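Local coordinates for putative secreted cellulose binding protein (Streptomyces coelicolor, PDB 4OY7) that cleaves the glycosidic bonds of cellulose oxidatively at a copper centre, this chain being the catalytic AA10 domain of a longer secreted protein, at residues G8-L13 against C188-F193; T28-Q33 against R86-R91; A98-E103 against L160-G165; L136-T141 against Y156-A161. All coordinates share one frame; numbering follows the deposited sequence.

The four contacts tie together one lytic polysaccharide monooxygenase domain, a fibronectin III-like beta-sandwich with helices packed against it. Contact 1 joins the start of helix 10-18 to strand 184-193 and encloses the other three in sequence. Contact 2, about 10 Å from it between centres, attaches helix 30-39 to the loop before strand 92-94 and touches contact 1 where Trp89 meets Arg10 and Asp190. Contacts 3 and 4 share strand 155-161, with centres about 9 Å apart: contact 3 pairs it with strand 99-105, whereas contact 4 packs it against strand 134-141 of the other sheet. The centres of contacts 2 and 4 are about 26 Å apart, so helical side and sheet-to-sheet core are fastened separately.

Contact 1 of 4, residues G8-L13 against C188-F193; sequences GSRTYL and CSDVVF
Arg10 lays the edge of its guanidinium against the carboxylate of Asp190, the two planes only 14° apart. It approaches side-on: NE donates to Asp190 OD1 at 2.7 Å and NH2 to Asp190 OD2 at 2.9 Å, both bonds nearly straight and both falling on the syn lone pairs of the acid. An extended chain from CG to NE carries the charge there from the first turn of the helix. Arginine suits the place because its third nitrogen, NH1, is taken by Tyr82 O, while Trp89 adds a cation-pi contact; this buried ion pair is therefore fixed from several directions. The backbone contributes as well. Arg10 N donates to Cys188 O at 2.8 Å, almost along the C=O axis, and Ser9 CA brings a C-H to the same oxygen. Gly8 turns its carbonyl to the strand, and two waters extend it: one bridges Gly8 O to Asp190 O, the other lies 2.8 Å from Gly8 O, to which it donates, and 2.9 Å from Asp190 N, from which it accepts. Ser189 OG packs beside Gly8 but bonds to Pro7 O. At the helix start, Ser9 OG accepts from Tyr12 N at 3.3 Å, the serine hydroxyl standing in for a missing backbone acceptor. The whole is an N-capped helix start, clamped by a bidentate salt bridge to the last strand of the sandwich, where Cys188 is also held by its disulfide to Cys69.

Contact 2 of 4, residues T28-Q33 against R86-R91; sequences TNPACQ and RSDWPR
Asn29 turns its amide toward the loop with CG anti to the backbone N (chi1 172°), and each end of that amide does a different job. ND2 donates across to Asp88 O at 2.9 Å, close to the amide plane, while OD1 accepts from Cys32 N at 3.0 Å on a lone pair and so N-caps helix 30-39. Asparagine suits the place because it offers a donor and an acceptor at once. Two residues further on, Ala31 aims its methyl over one face of the Trp89 indole, CB lying 4.0 Å from the centroid of the five-membered ring in a CH-pi contact; a small side chain lets the ring come this close. Ala31 CA also sits over a face of the Arg86 guanidinium. A salt bridge within the loop fixes how that group is turned: Arg86 NE donates to Asp88 OD1 and Arg86 NH2 to Asp88 OD2, both at 2.8 Å, essentially in the guanidinium plane. Pro90 crosses Asn29 obliquely and sets CG 3.5 Å from Cys32 SG. Around this contact, Cys32 is bridged to Cys14 of helix 10-18, Pro90 rests on Leu13 of the same helix, and Trp89 reaches Asp190 of strand 184-193, so the loop is wedged between both helices and the sandwich.

Contact 3 of 4, residues A98-E103 against L160-G165; sequences ATIPVE and LALPSG
Ile100, Leu160, Leu162 and Val102 form the apolar centre of an antiparallel strand pair within one sheet of the beta-sandwich. Ile100 and Leu162 meet nearly at a right angle, and Ile100 CG2 is pressed to 3.4 Å from Leu162 CD1, tighter than usual van der Waals contact. CG1 of Ile100 occupies the crowded position between the backbone N and the carbonyl carbon (chi1 63°), which leaves CG2 beside the backbone N to make that touch. On the same face, Val102 lays CG2 obliquely against Leu160 CB at 3.6 Å. The beta-branched residues Ile100 and Val102 suit an extended backbone, while Leu160 carries its branches further inward, toward Ile137 and Gln138 of strand 134-141. Moving outward, the backbone takes over. Ile100 and Leu160 are a hydrogen-bonded pair: Ile100 N donates to Leu160 O at 2.8 Å from above the carbonyl plane, and Leu160 N returns a straighter bond to Ile100 O at 2.9 Å, within that carbonyl's plane. Beyond the regular strand, Leu162 N still reaches Ala98 O at 2.8 Å, prolonging the pairing into the loop. The opposite face belongs to the non-hydrogen-bonded pair of Thr99 and Ala161, both exposed: the polar hydroxyl of threonine can face solvent, and the small alanine fits beside it. There Thr99 OG1, anti to its own carbonyl carbon, lies 3.7 Å from Ala161 CB.

Contact 4 of 4, residues L136-T141 against Y156-A161; sequences LIQTVT and YYWDLA
Gln138 spans the gap between two strands whose axes run nearly antiparallel (163°) at 8.3 Å, too far for backbone pairing. Its CB points toward strand 156-161, and CG, roughly anti to the backbone N, carries the chain on in an extended run. CD then passes 3.8 Å from Leu160 CD1, and from here the amide divides. OE1 accepts from Trp158 NE1 at 2.9 Å, but the bond is bent (134° at the hydrogen), and the indole nitrogen lies well above the amide's carbonyl plane; amide and ring stand 78° apart. OE1 also packs against Leu160 CD1, 3.5 Å away. The other branch, NE2, is better aligned: it donates in the amide plane to a lone pair of Asp159 O at 2.9 Å. A glutamine fits because it is long enough to cross and has both polarities at its tip, satisfying the N-H of a buried tryptophan and a backbone carbonyl together. Beside it, Val140 lays CG2 over one face of Trp158, 3.5 Å from the five-membered ring's centroid, a CH-pi contact nearly along the ring normal. At the other end, the side chains of Ile137 and Leu160 cross at about a right angle, touching CD1 to CD1. Ile137 and Gln138 both face Val116 in a classic beta bulge of strand 134-141. The contact is part of the packing between the two sheets of the sandwich: Trp158 also packs on Phe114 of strand 112-119 and on Val102 and Tyr104 of strand 99-105, while Tyr156 hydrogen-bonds through OH to the backbone N of the copper ligand His110.

Contact 1 of 4, residues G8-L13 against C188-F193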
loop_
_atom_site.group_PDB
_atom_site.type_symbol
_atom_site.label_atom_id
_atom_site.label_comp_id
_atom_site.label_asym_id
_atom_site.label_seq_id
_atom_site.Cartn_x
_atom_site.Cartn_y
_atom_site.Cartn_z
ATOM N N GLY A 8 -2.998 -6.085 -2.237
ATOM C CA GLY A 8 -3.702 -4.843 -2.052
ATOM C C GLY A 8 -3.244 -4.119 -0.827
ATOM O O GLY A 8 -2.900 -4.731 0.175
ATOM N N SER A 9 -3.256 -2.797 -0.912
ATOM C CA SER A 9 -2.859 -1.936 0.179
ATOM C C SER A 9 -3.967 -1.904 1.241
ATOM O O SER A 9 -5.077 -2.401 1.010
ATOM C CB SER A 9 -2.602 -0.533 -0.361
ATOM O OG SER A 9 -3.828 0.126 -0.613
ATOM N N ARG A 10 -3.656 -1.348 2.412
ATOM C CA ARG A 10 -4.654 -1.297 3.505
ATOM C C ARG A 10 -5.917 -0.546 3.107
ATOM O O ARG A 10 -7.039 -1.025 3.345
ATOM C CB ARG A 10 -4.050 -0.673 4.753
ATOM C CG ARG A 10 -3.028 -1.573 5.417
ATOM C CD ARG A 10 -2.383 -0.981 6.660
ATOM N NE ARG A 10 -1.605 -2.037 7.294
ATOM C CZ ARG A 10 -0.806 -1.888 8.333
ATOM N NH1 ARG A 10 -0.650 -0.688 8.888
ATOM N NH2 ARG A 10 -0.148 -2.944 8.810
ATOM N N THR A 11 -5.747 0.634 2.529
ATOM C CA THR A 11 -6.927 1.395 2.127
ATOM C C THR A 11 -7.731 0.688 1.024
ATOM O O THR A 11 -8.953 0.749 1.000
ATOM C CB THR A 11 -6.618 2.828 1.696
ATOM O OG1 THR A 11 -5.676 2.829 0.615
ATOM C CG2 THR A 11 -6.119 3.663 2.885
ATOM N N TYR A 12 -7.044 0.021 0.107
ATOM C CA TYR A 12 -7.729 -0.657 -0.977
ATOM C C TYR A 12 -8.492 -1.872 -0.471
ATOM O O TYR A 12 -9.646 -2.039 -0.754
ATOM C CB TYR A 12 -6.744 -1.039 -2.093
ATOM C CG TYR A 12 -7.409 -1.733 -3.246
ATOM C CD1 TYR A 12 -8.343 -1.071 -4.042
ATOM C CD2 TYR A 12 -7.146 -3.075 -3.519
ATOM C CE1 TYR A 12 -8.963 -1.710 -5.115
ATOM C CE2 TYR A 12 -7.759 -3.707 -4.584
ATOM C CZ TYR A 12 -8.674 -3.037 -5.367
ATOM O OH TYR A 12 -9.292 -3.718 -6.431
ATOM N N LEU A 13 -7.833 -2.710 0.311
ATOM C CA LEU A 13 -8.523 -3.886 0.851
ATOM C C LEU A 13 -9.640 -3.483 1.791
ATOM O O LEU A 13 -10.650 -4.153 1.853
ATOM C CB LEU A 13 -7.568 -4.838 1.542
ATOM C CG LEU A 13 -6.536 -5.534 0.648
ATOM C CD1 LEU A 13 -5.711 -6.540 1.424
ATOM C CD2 LEU A 13 -7.178 -6.206 -0.563
ATOM N N CYS A 188 0.910 0.495 1.511
ATOM C CA CYS A 188 1.266 -0.546 2.500
ATOM C C CYS A 188 0.352 -1.740 2.366
ATOM O O CYS A 188 -0.863 -1.593 2.467
ATOM C CB CYS A 188 1.105 -0.001 3.894
ATOM S SG CYS A 188 2.460 1.082 4.465
ATOM N N SER A 189 0.929 -2.910 2.127
ATOM C CA SER A 189 0.160 -4.135 1.903
ATOM C C SER A 189 0.576 -5.211 2.911
ATOM O O SER A 189 1.712 -5.661 2.945
ATOM C CB SER A 189 0.421 -4.643 0.496
ATOM O OG SER A 189 0.082 -3.658 -0.470
ATOM N N ASP A 190 -0.387 -5.626 3.725
ATOM C CA ASP A 190 -0.200 -6.735 4.624
ATOM C C ASP A 190 -0.236 -8.047 3.873
ATOM O O ASP A 190 -1.148 -8.286 3.053
ATOM C CB ASP A 190 -1.287 -6.731 5.684
ATOM C CG ASP A 190 -1.160 -5.555 6.621
ATOM O OD1 ASP A 190 -1.906 -4.591 6.431
ATOM O OD2 ASP A 190 -0.272 -5.552 7.497
ATOM N N VAL A 191 0.737 -8.909 4.145
ATOM C CA VAL A 191 0.840 -10.213 3.475
ATOM C C VAL A 191 1.210 -11.265 4.513
ATOM O O VAL A 191 1.619 -10.931 5.651
ATOM C CB VAL A 191 1.873 -10.209 2.327
ATOM C CG1 VAL A 191 1.558 -9.072 1.356
ATOM C CG2 VAL A 191 3.304 -10.131 2.846
ATOM N N VAL A 192 1.048 -12.526 4.145
ATOM C CA VAL A 192 1.564 -13.635 4.955
ATOM C C VAL A 192 2.157 -14.659 4.016
ATOM O O VAL A 192 1.550 -15.000 2.996
ATOM C CB VAL A 192 0.496 -14.242 5.901
ATOM C CG1 VAL A 192 -0.748 -14.664 5.148
ATOM C CG2 VAL A 192 1.060 -15.408 6.696
ATOM N N PHE A 193 3.360 -15.119 4.355
ATOM C CA PHE A 193 4.056 -16.138 3.583
ATOM C C PHE A 193 3.694 -17.505 4.158
ATOM O O PHE A 193 4.471 -18.133 4.923
ATOM C CB PHE A 193 5.572 -15.918 3.608
ATOM C CG PHE A 193 6.030 -14.686 2.872
ATOM C CD1 PHE A 193 6.057 -14.657 1.473
ATOM C CD2 PHE A 193 6.466 -13.572 3.571
ATOM C CE1 PHE A 193 6.506 -13.523 0.816
ATOM C CE2 PHE A 193 6.927 -12.446 2.913
ATOM C CZ PHE A 193 6.924 -12.423 1.533
HETATM O O HOH W 1 -2.126 -7.289 0.677
HETATM O O HOH W 2 -2.984 -4.619 2.955
#

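Contact 2 of 4, residues T28-Q33 against R86-R91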
loop_
_atom_site.group_PDB
_atom_site.type_symbol
_atom_site.label_atom_id
_atom_site.label_comp_id
_atom_site.label_asym_id
_atom_site.label_seq_id
_atom_site.Cartn_x
_atom_site.Cartn_y
_atom_site.Cartn_z
ATOM N N THR A 28 -16.429 -5.416 7.749
ATOM C CA THR A 28 -16.533 -6.476 8.752
ATOM C C THR A 28 -15.168 -6.783 9.375
ATOM O O THR A 28 -15.095 -7.325 10.464
ATOM C CB THR A 28 -17.170 -7.755 8.187
ATOM O OG1 THR A 28 -16.433 -8.212 7.063
ATOM C CG2 THR A 28 -18.599 -7.488 7.756
ATOM N N ASN A 29 -14.093 -6.436 8.684
ATOM C CA ASN A 29 -12.774 -6.654 9.238
ATOM C C ASN A 29 -12.547 -5.670 10.390
ATOM O O ASN A 29 -12.815 -4.478 10.268
ATOM C CB ASN A 29 -11.680 -6.518 8.175
ATOM C CG ASN A 29 -10.283 -6.552 8.782
ATOM O OD1 ASN A 29 -9.806 -5.557 9.300
ATOM N ND2 ASN A 29 -9.620 -7.692 8.694
ATOM N N PRO A 30 -12.069 -6.162 11.532
ATOM C CA PRO A 30 -12.039 -5.265 12.700
ATOM C C PRO A 30 -11.028 -4.131 12.624
ATOM O O PRO A 30 -11.270 -3.063 13.169
ATOM C CB PRO A 30 -11.718 -6.213 13.875
ATOM C CG PRO A 30 -11.236 -7.473 13.241
ATOM C CD PRO A 30 -11.918 -7.575 11.913
ATOM N N ALA A 31 -9.883 -4.359 11.989
ATOM C CA ALA A 31 -8.919 -3.297 11.786
ATOM C C ALA A 31 -9.504 -2.228 10.824
ATOM O O ALA A 31 -9.307 -1.045 11.012
ATOM C CB ALA A 31 -7.599 -3.840 11.271
ATOM N N CYS A 32 -10.234 -2.668 9.805
ATOM C CA CYS A 32 -10.921 -1.762 8.902
ATOM C C CYS A 32 -12.009 -0.966 9.608
ATOM O O CYS A 32 -12.130 0.231 9.408
ATOM C CB CYS A 32 -11.499 -2.519 7.707
ATOM S SG CYS A 32 -10.296 -3.325 6.625
ATOM N N GLN A 33 -12.798 -1.628 10.446
ATOM C CA GLN A 33 -13.798 -0.914 11.245
ATOM C C GLN A 33 -13.142 0.135 12.138
ATOM O O GLN A 33 -13.633 1.263 12.238
ATOM C CB GLN A 33 -14.631 -1.873 12.094
ATOM C CG GLN A 33 -15.723 -1.152 12.873
ATOM C CD GLN A 33 -16.725 -0.457 11.965
ATOM O OE1 GLN A 33 -16.853 0.774 11.975
ATOM N NE2 GLN A 33 -17.432 -1.243 11.163
ATOM N N ARG A 86 -1.251 -3.340 14.006
ATOM C CA ARG A 86 -2.180 -4.417 14.341
ATOM C C ARG A 86 -1.917 -5.607 13.432
ATOM O O ARG A 86 -1.471 -5.439 12.292
ATOM C CB ARG A 86 -3.614 -3.956 14.066
ATOM C CG ARG A 86 -4.126 -2.863 14.947
ATOM C CD ARG A 86 -5.474 -2.360 14.475
ATOM N NE ARG A 86 -6.484 -3.372 14.745
ATOM C CZ ARG A 86 -7.593 -3.169 15.442
ATOM N NH1 ARG A 86 -7.873 -1.977 15.967
ATOM N NH2 ARG A 86 -8.436 -4.174 15.608
ATOM N N SER A 87 -2.215 -6.799 13.929
ATOM C CA SER A 87 -2.020 -8.016 13.140
ATOM C C SER A 87 -3.297 -8.521 12.471
ATOM O O SER A 87 -3.268 -9.566 11.802
ATOM C CB SER A 87 -1.462 -9.104 14.042
ATOM O OG SER A 87 -2.387 -9.481 15.034
ATOM N N ASP A 88 -4.397 -7.797 12.634
ATOM C CA ASP A 88 -5.712 -8.262 12.163
ATOM C C ASP A 88 -6.202 -7.528 10.896
ATOM O O ASP A 88 -7.354 -7.715 10.511
ATOM C CB ASP A 88 -6.771 -8.270 13.294
ATOM C CG ASP A 88 -7.005 -6.894 13.931
ATOM O OD1 ASP A 88 -6.214 -5.953 13.674
ATOM O OD2 ASP A 88 -8.032 -6.751 14.638
ATOM N N TRP A 89 -5.352 -6.742 10.243
ATOM C CA TRP A 89 -5.693 -6.144 8.962
ATOM C C TRP A 89 -5.951 -7.255 7.933
ATOM O O TRP A 89 -5.472 -8.387 8.110
ATOM C CB TRP A 89 -4.547 -5.286 8.436
ATOM C CG TRP A 89 -4.281 -3.996 9.138
ATOM C CD1 TRP A 89 -3.304 -3.741 10.072
ATOM C CD2 TRP A 89 -4.954 -2.748 8.928
ATOM N NE1 TRP A 89 -3.344 -2.432 10.454
ATOM C CE2 TRP A 89 -4.362 -1.798 9.794
ATOM C CE3 TRP A 89 -6.032 -2.352 8.136
ATOM C CZ2 TRP A 89 -4.768 -0.446 9.826
ATOM C CZ3 TRP A 89 -6.438 -1.032 8.177
ATOM C CH2 TRP A 89 -5.829 -0.087 9.058
ATOM N N PRO A 90 -6.738 -6.961 6.888
ATOM C CA PRO A 90 -6.847 -7.926 5.808
ATOM C C PRO A 90 -5.494 -8.187 5.196
ATOM O O PRO A 90 -4.676 -7.304 5.178
ATOM C CB PRO A 90 -7.753 -7.212 4.789
ATOM C CG PRO A 90 -8.455 -6.161 5.548
ATOM C CD PRO A 90 -7.497 -5.736 6.615
ATOM N N ARG A 91 -5.252 -9.384 4.680
ATOM C CA ARG A 91 -3.951 -9.661 4.115
ATOM C C ARG A 91 -4.043 -10.600 2.929
ATOM O O ARG A 91 -4.995 -11.365 2.781
ATOM C CB ARG A 91 -2.989 -10.239 5.153
ATOM C CG ARG A 91 -3.284 -11.649 5.671
ATOM C CD ARG A 91 -2.423 -12.035 6.889
ATOM N NE ARG A 91 -2.640 -11.045 7.942
ATOM C CZ ARG A 91 -1.805 -10.057 8.259
ATOM N NH1 ARG A 91 -2.189 -9.150 9.145
ATOM N NH2 ARG A 91 -0.595 -9.949 7.716
#

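Contact 3 of 4, residues A98-E103 against L160-G165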
loop_
_atom_site.group_PDB
_atom_site.type_symbol
_atom_site.label_atom_id
_atom_site.label_comp_id
_atom_site.label_asym_id
_atom_site.label_seq_id
_atom_site.Cartn_x
_atom_site.Cartn_y
_atom_site.Cartn_z
ATOM N N ALA A 98 7.792 -17.678 -4.939
ATOM C CA ALA A 98 6.988 -17.547 -6.158
ATOM C C ALA A 98 7.149 -16.159 -6.763
ATOM O O ALA A 98 7.437 -15.191 -6.054
ATOM C CB ALA A 98 5.521 -17.782 -5.850
ATOM N N THR A 99 6.967 -16.102 -8.076
ATOM C CA THR A 99 6.861 -14.863 -8.831
ATOM C C THR A 99 5.388 -14.544 -8.996
ATOM O O THR A 99 4.630 -15.402 -9.452
ATOM C CB THR A 99 7.548 -15.010 -10.205
ATOM O OG1 THR A 99 8.950 -15.275 -9.989
ATOM C CG2 THR A 99 7.393 -13.716 -11.030
ATOM N N ILE A 100 4.982 -13.326 -8.635
ATOM C CA ILE A 100 3.556 -12.958 -8.566
ATOM C C ILE A 100 3.269 -11.769 -9.462
ATOM O O ILE A 100 4.139 -10.939 -9.699
ATOM C CB ILE A 100 3.099 -12.657 -7.108
ATOM C CG1 ILE A 100 3.837 -11.448 -6.500
ATOM C CG2 ILE A 100 3.254 -13.897 -6.224
ATOM C CD1 ILE A 100 3.108 -10.807 -5.335
ATOM N N PRO A 101 2.042 -11.684 -9.987
ATOM C CA PRO A 101 1.679 -10.502 -10.775
ATOM C C PRO A 101 1.235 -9.371 -9.853
ATOM O O PRO A 101 0.223 -9.509 -9.165
ATOM C CB PRO A 101 0.499 -10.985 -11.615
ATOM C CG PRO A 101 -0.104 -12.108 -10.834
ATOM C CD PRO A 101 1.010 -12.735 -10.036
ATOM N N VAL A 102 1.924 -8.247 -9.904
ATOM C CA VAL A 102 1.616 -7.079 -9.060
ATOM C C VAL A 102 0.738 -6.114 -9.861
ATOM O O VAL A 102 0.930 -5.989 -11.065
ATOM C CB VAL A 102 2.909 -6.368 -8.593
ATOM C CG1 VAL A 102 2.606 -5.032 -7.894
ATOM C CG2 VAL A 102 3.738 -7.282 -7.691
ATOM N N GLU A 103 -0.256 -5.509 -9.191
ATOM C CA GLU A 103 -1.177 -4.536 -9.790
ATOM C C GLU A 103 -1.192 -3.306 -8.929
ATOM O O GLU A 103 -1.249 -3.440 -7.710
ATOM C CB GLU A 103 -2.598 -5.122 -9.892
ATOM C CG GLU A 103 -2.610 -6.304 -10.841
ATOM C CD GLU A 103 -3.980 -6.746 -11.363
ATOM O OE1 GLU A 103 -5.007 -6.086 -11.148
ATOM O OE2 GLU A 103 -4.033 -7.792 -12.011
ATOM N N LEU A 160 6.756 -9.594 -9.664
ATOM C CA LEU A 160 7.669 -9.578 -8.516
ATOM C C LEU A 160 8.064 -10.999 -8.084
ATOM O O LEU A 160 7.187 -11.792 -7.726
ATOM C CB LEU A 160 7.006 -8.856 -7.336
ATOM C CG LEU A 160 7.715 -8.902 -5.970
ATOM C CD1 LEU A 160 9.135 -8.330 -6.056
ATOM C CD2 LEU A 160 6.828 -8.221 -4.918
ATOM N N ALA A 161 9.370 -11.290 -8.083
ATOM C CA ALA A 161 9.903 -12.576 -7.619
ATOM C C ALA A 161 10.087 -12.485 -6.121
ATOM O O ALA A 161 10.946 -11.739 -5.653
ATOM C CB ALA A 161 11.233 -12.881 -8.303
ATOM N N LEU A 162 9.236 -13.167 -5.363
ATOM C CA LEU A 162 9.232 -13.031 -3.911
ATOM C C LEU A 162 10.421 -13.808 -3.345
ATOM O O LEU A 162 10.667 -14.939 -3.750
ATOM C CB LEU A 162 7.925 -13.576 -3.323
ATOM C CG LEU A 162 6.657 -12.835 -3.776
ATOM C CD1 LEU A 162 5.422 -13.708 -3.599
ATOM C CD2 LEU A 162 6.543 -11.521 -2.996
ATOM N N PRO A 163 11.153 -13.217 -2.393
ATOM C CA PRO A 163 12.270 -13.949 -1.793
ATOM C C PRO A 163 11.841 -15.299 -1.206
ATOM O O PRO A 163 10.701 -15.434 -0.728
ATOM C CB PRO A 163 12.740 -13.018 -0.665
ATOM C CG PRO A 163 12.216 -11.696 -0.987
ATOM C CD PRO A 163 10.979 -11.882 -1.797
ATOM N N SER A 164 12.747 -16.270 -1.299
ATOM C CA SER A 164 12.664 -17.550 -0.595
ATOM C C SER A 164 13.033 -17.400 0.876
ATOM O O SER A 164 13.561 -16.356 1.288
ATOM C CB SER A 164 13.620 -18.544 -1.213
ATOM O OG SER A 164 13.235 -18.832 -2.531
ATOM N N GLY A 165 12.728 -18.441 1.651
ATOM C CA GLY A 165 13.114 -18.498 3.062
ATOM C C GLY A 165 12.281 -17.627 3.981
ATOM O O GLY A 165 12.706 -17.362 5.095
#

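Contact 4 of 4, residues L136-T141 against Y156-A161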
loop_
_atom_site.group_PDB
_atom_site.type_symbol
_atom_site.label_atom_id
_atom_site.label_comp_id
_atom_site.label_asym_id
_atom_site.label_seq_id
_atom_site.Cartn_x
_atom_site.Cartn_y
_atom_site.Cartn_z
ATOM N N LEU A 136 14.584 -2.654 0.256
ATOM C CA LEU A 136 14.275 -2.422 -1.147
ATOM C C LEU A 136 14.593 -3.665 -1.935
ATOM O O LEU A 136 15.747 -4.101 -1.969
ATOM C CB LEU A 136 15.097 -1.257 -1.716
ATOM C CG LEU A 136 14.834 -0.891 -3.187
ATOM C CD1 LEU A 136 13.427 -0.319 -3.414
ATOM C CD2 LEU A 136 15.906 0.077 -3.677
ATOM N N ILE A 137 13.577 -4.232 -2.572
ATOM C CA ILE A 137 13.723 -5.505 -3.301
ATOM C C ILE A 137 13.514 -5.377 -4.814
ATOM O O ILE A 137 13.947 -6.231 -5.573
ATOM C CB ILE A 137 12.855 -6.642 -2.695
ATOM C CG1 ILE A 137 11.368 -6.362 -2.728
ATOM C CG2 ILE A 137 13.309 -6.961 -1.261
ATOM C CD1 ILE A 137 10.549 -7.604 -2.381
ATOM N N GLN A 138 12.923 -4.271 -5.259
ATOM C CA GLN A 138 12.682 -4.036 -6.670
ATOM C C GLN A 138 12.376 -2.564 -6.927
ATOM O O GLN A 138 11.729 -1.917 -6.111
ATOM C CB GLN A 138 11.547 -4.984 -7.118
ATOM C CG GLN A 138 10.669 -4.542 -8.244
ATOM C CD GLN A 138 9.505 -5.488 -8.475
ATOM O OE1 GLN A 138 8.461 -5.419 -7.810
ATOM N NE2 GLN A 138 9.679 -6.344 -9.429
ATOM N N THR A 139 12.852 -2.014 -8.037
ATOM C CA THR A 139 12.347 -0.717 -8.501
ATOM C C THR A 139 11.849 -0.925 -9.903
ATOM O O THR A 139 12.562 -1.516 -10.686
ATOM C CB THR A 139 13.377 0.439 -8.435
ATOM O OG1 THR A 139 13.872 0.553 -7.091
ATOM C CG2 THR A 139 12.751 1.762 -8.810
ATOM N N VAL A 140 10.620 -0.491 -10.195
ATOM C CA VAL A 140 9.973 -0.713 -11.493
ATOM C C VAL A 140 9.754 0.631 -12.157
ATOM O O VAL A 140 8.941 1.441 -11.698
ATOM C CB VAL A 140 8.612 -1.425 -11.325
ATOM C CG1 VAL A 140 7.975 -1.727 -12.679
ATOM C CG2 VAL A 140 8.819 -2.683 -10.508
ATOM N N THR A 141 10.458 0.859 -13.261
ATOM C CA THR A 141 10.407 2.139 -13.941
ATOM C C THR A 141 9.361 2.109 -15.048
ATOM O O THR A 141 9.465 1.313 -15.992
ATOM C CB THR A 141 11.804 2.515 -14.475
ATOM O OG1 THR A 141 12.747 2.536 -13.382
ATOM C CG2 THR A 141 11.749 3.871 -15.177
ATOM N N TYR A 156 -1.453 -0.288 -13.327
ATOM C CA TYR A 156 -0.107 -0.690 -13.731
ATOM C C TYR A 156 0.089 -2.151 -13.342
ATOM O O TYR A 156 -0.564 -2.652 -12.440
ATOM C CB TYR A 156 0.929 0.175 -13.019
ATOM C CG TYR A 156 0.873 1.650 -13.364
ATOM C CD1 TYR A 156 1.576 2.167 -14.458
ATOM C CD2 TYR A 156 0.139 2.539 -12.586
ATOM C CE1 TYR A 156 1.533 3.519 -14.749
ATOM C CE2 TYR A 156 0.094 3.893 -12.877
ATOM C CZ TYR A 156 0.807 4.376 -13.945
ATOM O OH TYR A 156 0.737 5.713 -14.223
ATOM N N TYR A 157 0.959 -2.850 -14.047
ATOM C CA TYR A 157 1.191 -4.248 -13.818
ATOM C C TYR A 157 2.668 -4.557 -14.093
ATOM O O TYR A 157 3.285 -4.035 -15.046
ATOM C CB TYR A 157 0.260 -5.170 -14.660
ATOM C CG TYR A 157 0.441 -5.149 -16.150
ATOM C CD1 TYR A 157 1.351 -5.989 -16.768
ATOM C CD2 TYR A 157 -0.321 -4.324 -16.960
ATOM C CE1 TYR A 157 1.503 -6.002 -18.141
ATOM C CE2 TYR A 157 -0.176 -4.338 -18.339
ATOM C CZ TYR A 157 0.741 -5.174 -18.922
ATOM O OH TYR A 157 0.914 -5.171 -20.291
ATOM N N TRP A 158 3.195 -5.431 -13.245
ATOM C CA TRP A 158 4.549 -5.978 -13.351
ATOM C C TRP A 158 4.679 -7.250 -12.528
ATOM O O TRP A 158 3.788 -7.583 -11.759
ATOM C CB TRP A 158 5.599 -4.969 -12.918
ATOM C CG TRP A 158 5.625 -4.569 -11.466
ATOM C CD1 TRP A 158 6.337 -5.181 -10.464
ATOM C CD2 TRP A 158 4.948 -3.456 -10.849
ATOM N NE1 TRP A 158 6.155 -4.512 -9.270
ATOM C CE2 TRP A 158 5.317 -3.449 -9.479
ATOM C CE3 TRP A 158 4.096 -2.439 -11.338
ATOM C CZ2 TRP A 158 4.856 -2.493 -8.588
ATOM C CZ3 TRP A 158 3.631 -1.474 -10.449
ATOM C CH2 TRP A 158 4.022 -1.504 -9.082
ATOM N N ASP A 159 5.776 -7.977 -12.715
ATOM C CA ASP A 159 6.015 -9.201 -11.957
ATOM C C ASP A 159 6.972 -8.919 -10.798
ATOM O O ASP A 159 7.899 -8.123 -10.959
ATOM C CB ASP A 159 6.658 -10.271 -12.841
ATOM C CG ASP A 159 5.759 -10.742 -13.963
ATOM O OD1 ASP A 159 4.547 -10.931 -13.719
ATOM O OD2 ASP A 159 6.294 -10.989 -15.076
ATOM N N LEU A 160 6.756 -9.594 -9.664
ATOM C CA LEU A 160 7.669 -9.578 -8.516
ATOM C C LEU A 160 8.064 -10.999 -8.084
ATOM O O LEU A 160 7.187 -11.792 -7.726
ATOM C CB LEU A 160 7.006 -8.856 -7.336
ATOM C CG LEU A 160 7.715 -8.902 -5.970
ATOM C CD1 LEU A 160 9.135 -8.330 -6.056
ATOM C CD2 LEU A 160 6.828 -8.221 -4.918
ATOM N N ALA A 161 9.370 -11.290 -8.083
ATOM C CA ALA A 161 9.903 -12.576 -7.619
ATOM C C ALA A 161 10.087 -12.485 -6.121
ATOM O O ALA A 161 10.946 -11.739 -5.653
ATOM C CB ALA A 161 11.233 -12.881 -8.303
#